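Local coordinates for sulfate adenylyltransferase, adenylylsulfate kinase (Thiobacillus denitrificans, PDB 3CR8), which phosphorylates adenosine 5'-phosphosulfate with ATP to give 3'-phosphoadenylyl sulfate, as the kinase of a hexameric two-domain enzyme of sulfate metabolism, at residues N15-H27 / A130-P142. Residues are numbered along the deposited sequence; the frame is centred on the assembly and turned at random.
Sequences NLIDPEKREALKH and AGEVEGAALPPHP
Gly135 N donates to Leu16 O (2.7 Å, N-H...O angle 144°), tying the end of strand 126-135 to the loop that leads into helix 22-30. Gly135 lies close against both Leu16 and Ile17. Within the loop, Asn15 OD1 accepts from Ile17 N (2.7 Å) in an Asx turn. The one salt bridge across the contact joins Lys21, the N-cap residue of the helix, to Glu134: NZ meets OE2 at 3.2 Å, on the anti side of the carboxylate and 29° out of its plane. Glu134 OE1 pairs with Arg101, so each carboxylate oxygen has a cationic partner; an alanine here would probably leave both Lys21 and Arg101 without this partner. Apolar contacts flank these bonds. Leu16 CD2 meets Val133 CB at 3.7 Å, the two side chains crossing at about a right angle. With CG1 anti to the carbonyl carbon (chi1 -67°) and an extended chi2, Ile17 carries CD1 to Leu138 CG (3.8 Å). Ala136 CB faces Leu25 CB and Lys26 CG, while the Leu25 CD1 methyl packs against the backbone carbonyl oxygen of Gly135 (CD1 to O 3.6 Å). The contact belongs to the PUA-like domain: the first turns of helix 22-30 pack by the strand end, Leu25 and Ala136 both reach Met111 of strand 111-117, and Leu16 and Ile17 touch Met49 of helix 39-50.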
ATOM      1  N   ASN A  15       0.496  55.390   4.345  1.00 64.39           N
ATOM      2  CA  ASN A  15       1.626  54.777   5.047  1.00 54.43           C
ATOM      3  C   ASN A  15       2.105  55.679   6.182  1.00 54.28           C
ATOM      4  O   ASN A  15       2.765  56.685   5.974  1.00 49.66           O
ATOM      5  CB  ASN A  15       2.779  54.447   4.107  1.00 47.98           C
ATOM      6  CG  ASN A  15       3.914  53.729   4.808  1.00 54.90           C
ATOM      7  OD1 ASN A  15       4.035  53.795   6.021  1.00 65.27           O
ATOM      8  ND2 ASN A  15       4.739  53.026   4.046  1.00 45.58           N
ATOM      9  N   LEU A  16       1.734  55.294   7.389  1.00 55.09           N
ATOM     10  CA  LEU A  16       1.978  56.064   8.583  1.00 52.10           C
ATOM     11  C   LEU A  16       3.395  55.828   9.121  1.00 58.70           C
ATOM     12  O   LEU A  16       3.701  56.176  10.275  1.00 63.93           O
ATOM     13  CB  LEU A  16       0.924  55.683   9.649  1.00 41.80           C
ATOM     14  CG  LEU A  16      -0.233  56.658   9.790  1.00 48.29           C
ATOM     15  CD1 LEU A  16      -0.648  57.166   8.437  1.00 32.89           C
ATOM     16  CD2 LEU A  16      -1.379  56.020  10.524  1.00 54.81           C
ATOM     17  N   ILE A  17       4.256  55.229   8.308  1.00 42.22           N
ATOM     18  CA  ILE A  17       5.611  54.951   8.762  1.00 51.32           C
ATOM     19  C   ILE A  17       6.682  55.505   7.842  1.00 62.16           C
ATOM     20  O   ILE A  17       7.024  54.896   6.828  1.00 60.45           O
ATOM     21  CB  ILE A  17       5.848  53.470   8.972  1.00 54.58           C
ATOM     22  CG1 ILE A  17       5.016  52.966  10.139  1.00 54.39           C
ATOM     23  CG2 ILE A  17       7.283  53.213   9.288  1.00 46.86           C
ATOM     24  CD1 ILE A  17       5.134  51.467  10.375  1.00 64.32           C
ATOM     25  N   ASP A  18       7.195  56.673   8.221  1.00 76.22           N
ATOM     26  CA  ASP A  18       8.228  57.383   7.487  1.00 77.83           C
ATOM     27  C   ASP A  18       9.541  57.113   8.179  1.00 75.22           C
ATOM     28  O   ASP A  18       9.785  57.648   9.248  1.00 75.54           O
ATOM     29  CB  ASP A  18       7.941  58.892   7.508  1.00 76.64           C
ATOM     30  CG  ASP A  18       8.821  59.680   6.541  1.00 88.46           C
ATOM     31  OD1 ASP A  18       9.844  59.123   6.060  1.00 84.40           O
ATOM     32  OD2 ASP A  18       8.479  60.857   6.264  1.00 81.05           O
ATOM     33  N   PRO A  19      10.402  56.280   7.573  1.00 87.49           N
ATOM     34  CA  PRO A  19      11.690  55.942   8.204  1.00 90.27           C
ATOM     35  C   PRO A  19      12.621  57.160   8.408  1.00 80.87           C
ATOM     36  O   PRO A  19      13.242  57.260   9.448  1.00 82.97           O
ATOM     37  CB  PRO A  19      12.304  54.917   7.233  1.00 78.92           C
ATOM     38  CG  PRO A  19      11.176  54.497   6.315  1.00 64.44           C
ATOM     39  CD  PRO A  19      10.259  55.671   6.239  1.00 67.67           C
ATOM     40  N   GLU A  20      12.529  58.102   7.506  1.00 79.30           N
ATOM     41  CA  GLU A  20      13.047  59.393   7.767  1.00 81.87           C
ATOM     42  C   GLU A  20      12.612  59.933   9.121  1.00 94.92           C
ATOM     43  O   GLU A  20      13.416  60.615   9.723  1.00 91.52           O
ATOM     44  CB  GLU A  20      12.636  60.362   6.676  1.00 77.90           C
ATOM     45  N   LYS A  21      11.388  59.709   9.638  1.00 87.37           N
ATOM     46  CA  LYS A  21      11.200  60.370  10.910  1.00 74.76           C
ATOM     47  C   LYS A  21      11.387  59.368  12.066  1.00 77.34           C
ATOM     48  O   LYS A  21      11.010  59.658  13.198  1.00 77.53           O
ATOM     49  CB  LYS A  21       9.811  61.021  10.964  1.00 70.43           C
ATOM     50  CG  LYS A  21       9.519  61.932   9.790  1.00 91.57           C
ATOM     51  CD  LYS A  21       8.333  62.838  10.059  1.00100.58           C
ATOM     52  CE  LYS A  21       7.128  62.047  10.537  1.00 90.44           C
ATOM     53  NZ  LYS A  21       5.890  62.851  10.379  1.00 85.66           N
ATOM     54  N   ARG A  22      12.001  58.205  11.790  1.00 79.28           N
ATOM     55  CA  ARG A  22      11.991  57.046  12.718  1.00 79.73           C
ATOM     56  C   ARG A  22      12.833  57.197  13.994  1.00 73.99           C
ATOM     57  O   ARG A  22      12.417  56.796  15.084  1.00 61.83           O
ATOM     58  CB  ARG A  22      12.384  55.747  11.989  1.00 85.45           C
ATOM     59  CG  ARG A  22      11.672  54.463  12.488  1.00 81.62           C
ATOM     60  CD  ARG A  22      12.626  53.508  13.204  1.00 90.73           C
ATOM     61  NE  ARG A  22      13.606  52.931  12.287  1.00 99.38           N
ATOM     62  CZ  ARG A  22      14.783  52.437  12.659  1.00111.53           C
ATOM     63  NH1 ARG A  22      15.136  52.455  13.939  1.00107.23           N
ATOM     64  NH2 ARG A  22      15.612  51.936  11.749  1.00110.50           N
ATOM     65  N   GLU A  23      14.039  57.746  13.853  1.00 77.09           N
ATOM     66  CA  GLU A  23      14.897  57.963  15.020  1.00 87.15           C
ATOM     67  C   GLU A  23      14.343  59.066  15.912  1.00 79.35           C
ATOM     68  O   GLU A  23      14.327  58.942  17.137  1.00 62.39           O
ATOM     69  CB  GLU A  23      16.350  58.275  14.618  1.00 94.49           C
ATOM     70  CG  GLU A  23      17.335  57.159  14.946  1.00 91.77           C
ATOM     71  CD  GLU A  23      16.739  55.774  14.711  1.00116.84           C
ATOM     72  OE1 GLU A  23      16.444  55.066  15.706  1.00116.74           O
ATOM     73  OE2 GLU A  23      16.554  55.397  13.531  1.00111.42           O
ATOM     74  N   ALA A  24      13.890  60.144  15.285  1.00 71.63           N
ATOM     75  CA  ALA A  24      13.271  61.239  16.010  1.00 68.53           C
ATOM     76  C   ALA A  24      12.091  60.764  16.867  1.00 78.78           C
ATOM     77  O   ALA A  24      11.901  61.244  17.975  1.00 79.34           O
ATOM     78  CB  ALA A  24      12.835  62.322  15.044  1.00 73.72           C
ATOM     79  N   LEU A  25      11.305  59.815  16.365  1.00 79.78           N
ATOM     80  CA  LEU A  25      10.142  59.325  17.111  1.00 69.96           C
ATOM     81  C   LEU A  25      10.533  58.432  18.273  1.00 64.58           C
ATOM     82  O   LEU A  25      10.039  58.604  19.381  1.00 67.45           O
ATOM     83  CB  LEU A  25       9.162  58.587  16.192  1.00 63.19           C
ATOM     84  CG  LEU A  25       8.458  59.444  15.131  1.00 67.79           C
ATOM     85  CD1 LEU A  25       7.756  58.577  14.097  1.00 46.43           C
ATOM     86  CD2 LEU A  25       7.496  60.430  15.774  1.00 65.12           C
ATOM     87  N   LYS A  26      11.413  57.473  18.025  1.00 74.05           N
ATOM     88  CA  LYS A  26      11.924  56.631  19.107  1.00 67.83           C
ATOM     89  C   LYS A  26      12.599  57.472  20.203  1.00 67.78           C
ATOM     90  O   LYS A  26      12.578  57.103  21.366  1.00 51.06           O
ATOM     91  CB  LYS A  26      12.860  55.533  18.568  1.00 71.03           C
ATOM     92  CG  LYS A  26      12.113  54.409  17.847  1.00 76.53           C
ATOM     93  CD  LYS A  26      12.997  53.259  17.369  1.00 85.33           C
ATOM     94  CE  LYS A  26      12.116  52.098  16.870  1.00 98.31           C
ATOM     95  NZ  LYS A  26      12.862  50.979  16.217  1.00 89.88           N
ATOM     96  N   HIS A  27      13.175  58.626  19.834  1.00 77.47           N
ATOM     97  CA  HIS A  27      13.745  59.518  20.844  1.00 78.57           C
ATOM     98  C   HIS A  27      12.653  60.269  21.634  1.00 70.42           C
ATOM     99  O   HIS A  27      12.606  60.183  22.868  1.00 54.43           O
ATOM    100  CB  HIS A  27      14.801  60.487  20.266  1.00 76.04           C
ATOM    101  CG  HIS A  27      15.415  61.374  21.303  1.00 71.59           C
ATOM    102  ND1 HIS A  27      16.303  60.904  22.245  1.00 79.77           N
ATOM    103  CD2 HIS A  27      15.225  62.682  21.586  1.00 67.19           C
ATOM    104  CE1 HIS A  27      16.652  61.890  23.050  1.00 67.90           C
ATOM    105  NE2 HIS A  27      16.012  62.981  22.670  1.00 58.07           N
ATOM    106  N   ALA A 130      -8.149  59.182  20.196  1.00 55.18           N
ATOM    107  CA  ALA A 130      -8.313  59.742  18.873  1.00 52.56           C
ATOM    108  C   ALA A 130      -7.117  60.604  18.520  1.00 54.41           C
ATOM    109  O   ALA A 130      -6.458  61.144  19.392  1.00 54.08           O
ATOM    110  CB  ALA A 130      -9.577  60.572  18.813  1.00 49.53           C
ATOM    111  N   GLY A 131      -6.843  60.740  17.228  1.00 54.90           N
ATOM    112  CA  GLY A 131      -5.798  61.623  16.772  1.00 46.67           C
ATOM    113  C   GLY A 131      -4.996  61.033  15.631  1.00 53.50           C
ATOM    114  O   GLY A 131      -5.059  59.825  15.373  1.00 43.97           O
ATOM    115  N   GLU A 132      -4.239  61.896  14.953  1.00 53.80           N
ATOM    116  CA  GLU A 132      -3.303  61.479  13.929  1.00 45.92           C
ATOM    117  C   GLU A 132      -2.234  60.573  14.508  1.00 46.78           C
ATOM    118  O   GLU A 132      -1.887  60.662  15.684  1.00 57.57           O
ATOM    119  CB  GLU A 132      -2.662  62.693  13.299  1.00 50.22           C
ATOM    120  CG  GLU A 132      -3.653  63.574  12.590  1.00 45.00           C
ATOM    121  CD  GLU A 132      -4.343  62.857  11.478  1.00 51.84           C
ATOM    122  OE1 GLU A 132      -3.663  62.165  10.705  1.00 57.91           O
ATOM    123  OE2 GLU A 132      -5.575  62.972  11.372  1.00 72.47           O
ATOM    124  N   VAL A 133      -1.716  59.679  13.685  1.00 43.87           N
ATOM    125  CA  VAL A 133      -0.752  58.704  14.165  1.00 57.92           C
ATOM    126  C   VAL A 133       0.540  58.847  13.381  1.00 52.93           C
ATOM    127  O   VAL A 133       0.500  59.052  12.178  1.00 43.41           O
ATOM    128  CB  VAL A 133      -1.297  57.261  14.031  1.00 48.55           C
ATOM    129  CG1 VAL A 133      -0.224  56.248  14.380  1.00 51.62           C
ATOM    130  CG2 VAL A 133      -2.501  57.079  14.916  1.00 37.99           C
ATOM    131  N   GLU A 134       1.680  58.779  14.072  1.00 60.68           N
ATOM    132  CA  GLU A 134       2.984  58.744  13.403  1.00 62.08           C
ATOM    133  C   GLU A 134       3.691  57.492  13.855  1.00 57.02           C
ATOM    134  O   GLU A 134       3.998  57.345  15.042  1.00 55.47           O
ATOM    135  CB  GLU A 134       3.855  59.967  13.734  1.00 57.99           C
ATOM    136  CG  GLU A 134       3.395  61.288  13.135  1.00 56.91           C
ATOM    137  CD  GLU A 134       3.980  62.509  13.854  1.00 61.48           C
ATOM    138  OE1 GLU A 134       3.981  62.546  15.102  1.00 62.52           O
ATOM    139  OE2 GLU A 134       4.423  63.455  13.176  1.00 74.81           O
ATOM    140  N   GLY A 135       3.957  56.600  12.905  1.00 48.51           N
ATOM    141  CA  GLY A 135       4.552  55.314  13.212  1.00 53.24           C
ATOM    142  C   GLY A 135       6.059  55.170  13.086  1.00 51.74           C
ATOM    143  O   GLY A 135       6.688  55.692  12.159  1.00 58.12           O
ATOM    144  N   ALA A 136       6.631  54.437  14.032  1.00 49.97           N
ATOM    145  CA  ALA A 136       8.060  54.118  14.029  1.00 60.85           C
ATOM    146  C   ALA A 136       8.300  52.679  13.582  1.00 55.94           C
ATOM    147  O   ALA A 136       9.088  52.426  12.676  1.00 64.50           O
ATOM    148  CB  ALA A 136       8.639  54.325  15.421  1.00 62.26           C
ATOM    149  N   ALA A 137       7.608  51.753  14.244  1.00 47.56           N
ATOM    150  CA  ALA A 137       7.725  50.329  14.009  1.00 43.10           C
ATOM    151  C   ALA A 137       6.360  49.659  13.958  1.00 55.71           C
ATOM    152  O   ALA A 137       5.397  50.166  14.523  1.00 54.15           O
ATOM    153  CB  ALA A 137       8.538  49.700  15.102  1.00 51.43           C
ATOM    154  N   LEU A 138       6.287  48.510  13.280  1.00 54.21           N
ATOM    155  CA  LEU A 138       5.098  47.664  13.312  1.00 50.91           C
ATOM    156  C   LEU A 138       5.202  46.621  14.419  1.00 46.71           C
ATOM    157  O   LEU A 138       6.292  46.228  14.816  1.00 55.78           O
ATOM    158  CB  LEU A 138       4.890  46.932  11.985  1.00 47.97           C
ATOM    159  CG  LEU A 138       5.160  47.635  10.663  1.00 64.51           C
ATOM    160  CD1 LEU A 138       6.671  47.909  10.488  1.00 76.28           C
ATOM    161  CD2 LEU A 138       4.666  46.737   9.572  1.00 36.00           C
ATOM    162  N   PRO A 139       4.055  46.150  14.911  1.00 52.17           N
ATOM    163  CA  PRO A 139       4.100  45.063  15.890  1.00 56.21           C
ATOM    164  C   PRO A 139       5.067  43.967  15.475  1.00 61.34           C
ATOM    165  O   PRO A 139       5.038  43.521  14.329  1.00 60.17           O
ATOM    166  CB  PRO A 139       2.663  44.543  15.884  1.00 45.61           C
ATOM    167  CG  PRO A 139       1.851  45.756  15.556  1.00 43.99           C
ATOM    168  CD  PRO A 139       2.672  46.555  14.597  1.00 52.51           C
ATOM    169  N   PRO A 140       5.938  43.538  16.400  1.00 69.27           N
ATOM    170  CA  PRO A 140       6.895  42.491  16.038  1.00 67.31           C
ATOM    171  C   PRO A 140       6.172  41.190  15.708  1.00 52.99           C
ATOM    172  O   PRO A 140       5.298  40.761  16.450  1.00 50.92           O
ATOM    173  CB  PRO A 140       7.747  42.340  17.301  1.00 58.22           C
ATOM    174  CG  PRO A 140       7.473  43.555  18.114  1.00 69.12           C
ATOM    175  CD  PRO A 140       6.056  43.912  17.816  1.00 64.82           C
ATOM    176  N   HIS A 141       6.531  40.592  14.581  1.00 52.21           N
ATOM    177  CA  HIS A 141       5.937  39.337  14.155  1.00 51.71           C
ATOM    178  C   HIS A 141       7.047  38.394  13.724  1.00 55.57           C
ATOM    179  O   HIS A 141       7.410  38.369  12.558  1.00 58.32           O
ATOM    180  CB  HIS A 141       5.022  39.556  12.944  1.00 50.42           C
ATOM    181  CG  HIS A 141       3.734  40.261  13.246  1.00 52.64           C
ATOM    182  ND1 HIS A 141       2.862  39.845  14.236  1.00 47.96           N
ATOM    183  CD2 HIS A 141       3.146  41.329  12.652  1.00 41.36           C
ATOM    184  CE1 HIS A 141       1.812  40.647  14.258  1.00 40.26           C
ATOM    185  NE2 HIS A 141       1.958  41.553  13.304  1.00 50.08           N
ATOM    186  N   PRO A 142       7.597  37.610  14.654  1.00 45.70           N
ATOM    187  CA  PRO A 142       8.672  36.684  14.298  1.00 43.94           C
ATOM    188  C   PRO A 142       8.155  35.582  13.385  1.00 50.66           C
ATOM    189  O   PRO A 142       8.871  35.038  12.552  1.00 54.79           O
ATOM    190  CB  PRO A 142       9.047  36.079  15.650  1.00 43.15           C
ATOM    191  CG  PRO A 142       8.516  37.023  16.652  1.00 44.72           C
ATOM    192  CD  PRO A 142       7.269  37.531  16.079  1.00 35.58           C
TER